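Local coordinates for Non-structural protein 5 (Modoc virus, PDB 2WA2) that probably methylates the cap of the viral RNA through its methyltransferase domain, with S-adenosylmethionine, seen bound here, as the methyl donor, at residues A[161-166]-A[193-198]. The protein carries 4 engineered substitutions. Numbering follows the deposited sequence.
Sequences PTAAVE and VLNPYS
The first turn of helix 163-183 meets the loop that leaves strand 188-193 through A163 and E166 on one side and L194, N195 and Y197 on the other. N195 bonds across the contact: its ND2 donates to O of A163 at 3.0 Å. The acceptor lies almost in the amide plane of N195, but ND2 stands well above the carbonyl plane of A163 and the N-H...O angle is 138°, so the bond is bent. CG anti to the backbone N (chi1 173°) carries the N195 amide toward the helix start, where ND2 meets A163 while OD1 turns back to its own loop. OD1 accepts from N of S198 at 3.1 Å, an Asx motif just ahead of helix 199-212, and more weakly from N of Y197; it also sits 3.2 Å above the plane of the Y197 ring, over its centre.

Strands 151-154 and 188-193 are parallel neighbours in the Rossmann-like sheet of the FtsJ-like methyltransferase family, and helix 163-183 is the crossover between them. The contact thus brings the start of that helix against the exit of the strand it leads into. L194 crosses the E166 side chain at about a right angle, its CD2 3.6 Å from CG of E166, while CB of E166 rests on CB of N195 at 3.8 Å.

Beyond CG the E166 chain is extended and carries the buried carboxylate toward N160, whose backbone N bonds to OE2, and K22 of helix 14-27, which forms a salt bridge with OE1. A water lies between OE1 of E166 and OH of Y197, but at 2.4 Å from OE1 it is too close for the bridge to be taken as certain. The same OH lies 3.7 Å from CB of A163, which approaches the phenol obliquely.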
loop_
_atom_site.group_PDB
_atom_site.type_symbol
_atom_site.label_atom_id
_atom_site.label_comp_id
_atom_site.label_asym_id
_atom_site.label_seq_id
_atom_site.Cartn_x
_atom_site.Cartn_y
_atom_site.Cartn_z
ATOM N N PRO A 161 4.030 7.443 14.933
ATOM C CA PRO A 161 3.119 7.558 16.089
ATOM C C PRO A 161 2.107 8.678 15.969
ATOM O O PRO A 161 1.078 8.622 16.609
ATOM C CB PRO A 161 4.072 7.834 17.286
ATOM C CG PRO A 161 5.341 7.343 16.882
ATOM C CD PRO A 161 5.436 7.580 15.359
ATOM N N THR A 162 2.382 9.695 15.155
ATOM C CA THR A 162 1.449 10.812 15.019
ATOM C C THR A 162 0.529 10.632 13.785
ATOM O O THR A 162 1.008 10.614 12.654
ATOM C CB THR A 162 2.219 12.158 14.938
ATOM O OG1 THR A 162 3.053 12.293 16.108
ATOM C CG2 THR A 162 1.250 13.324 14.912
ATOM N N ALA A 163 -0.776 10.489 14.016
ATOM C CA ALA A 163 -1.686 10.104 12.933
ATOM C C ALA A 163 -1.709 11.177 11.843
ATOM O O ALA A 163 -1.800 10.839 10.663
ATOM C CB ALA A 163 -3.106 9.826 13.471
ATOM N N ALA A 164 -1.581 12.452 12.247
ATOM C CA ALA A 164 -1.572 13.609 11.309
ATOM C C ALA A 164 -0.351 13.591 10.395
ATOM O O ALA A 164 -0.447 13.977 9.214
ATOM C CB ALA A 164 -1.685 14.949 12.066
ATOM N N VAL A 165 0.796 13.122 10.911
ATOM C CA VAL A 165 1.962 12.895 10.053
ATOM C C VAL A 165 1.659 11.812 9.004
ATOM O O VAL A 165 1.993 11.958 7.826
ATOM C CB VAL A 165 3.238 12.493 10.871
ATOM C CG1 VAL A 165 4.382 12.076 9.956
ATOM C CG2 VAL A 165 3.673 13.627 11.796
ATOM N N GLU A 166 1.065 10.709 9.450
ATOM C CA GLU A 166 0.672 9.633 8.536
ATOM C C GLU A 166 -0.363 10.105 7.497
ATOM O O GLU A 166 -0.250 9.728 6.318
ATOM C CB GLU A 166 0.139 8.430 9.309
ATOM C CG GLU A 166 1.181 7.747 10.184
ATOM C CD GLU A 166 0.643 6.511 10.896
ATOM O OE1 GLU A 166 -0.532 6.537 11.321
ATOM O OE2 GLU A 166 1.382 5.531 11.032
ATOM N N VAL A 193 -2.370 2.694 1.493
ATOM C CA VAL A 193 -2.975 3.847 2.152
ATOM C C VAL A 193 -2.661 3.690 3.637
ATOM O O VAL A 193 -3.325 2.952 4.349
ATOM C CB VAL A 193 -4.509 3.948 1.899
ATOM C CG1 VAL A 193 -5.087 5.238 2.499
ATOM C CG2 VAL A 193 -4.820 3.893 0.378
ATOM N N LEU A 194 -1.605 4.364 4.089
ATOM C CA LEU A 194 -1.084 4.130 5.445
ATOM C C LEU A 194 -2.108 4.494 6.510
ATOM O O LEU A 194 -2.305 3.751 7.457
ATOM C CB LEU A 194 0.161 5.008 5.656
ATOM C CG LEU A 194 0.735 4.986 7.079
ATOM C CD1 LEU A 194 1.213 3.580 7.411
ATOM C CD2 LEU A 194 1.867 6.045 7.139
ATOM N N ASN A 195 -2.715 5.676 6.360
ATOM C CA ASN A 195 -3.747 6.131 7.288
ATOM C C ASN A 195 -4.996 6.400 6.473
ATOM O O ASN A 195 -5.122 7.502 5.900
ATOM C CB ASN A 195 -3.303 7.431 7.986
ATOM C CG ASN A 195 -4.400 8.075 8.843
ATOM O OD1 ASN A 195 -5.582 7.718 8.757
ATOM N ND2 ASN A 195 -4.007 9.034 9.684
ATOM N N PRO A 196 -5.904 5.408 6.397
ATOM C CA PRO A 196 -7.120 5.548 5.609
ATOM C C PRO A 196 -8.310 6.135 6.374
ATOM O O PRO A 196 -9.336 6.353 5.751
ATOM C CB PRO A 196 -7.439 4.094 5.238
ATOM C CG PRO A 196 -7.025 3.329 6.446
ATOM C CD PRO A 196 -5.787 4.050 6.977
ATOM N N TYR A 197 -8.179 6.373 7.685
ATOM C CA TYR A 197 -9.329 6.870 8.480
ATOM C C TYR A 197 -9.390 8.382 8.647
ATOM O O TYR A 197 -10.407 8.923 9.065
ATOM C CB TYR A 197 -9.394 6.197 9.852
ATOM C CG TYR A 197 -8.105 6.302 10.620
ATOM C CD1 TYR A 197 -7.818 7.418 11.402
ATOM C CD2 TYR A 197 -7.188 5.269 10.579
ATOM C CE1 TYR A 197 -6.635 7.508 12.104
ATOM C CE2 TYR A 197 -6.012 5.335 11.279
ATOM C CZ TYR A 197 -5.735 6.453 12.019
ATOM O OH TYR A 197 -4.542 6.511 12.686
ATOM N N SER A 198 -8.315 9.064 8.304
ATOM C CA SER A 198 -8.282 10.509 8.363
ATOM C C SER A 198 -9.338 11.078 7.391
ATOM O O SER A 198 -9.492 10.577 6.263
ATOM C CB SER A 198 -6.866 10.972 8.010
ATOM O OG SER A 198 -6.859 12.269 7.463
HETATM O O HOH W 1 -2.590 5.309 11.470
#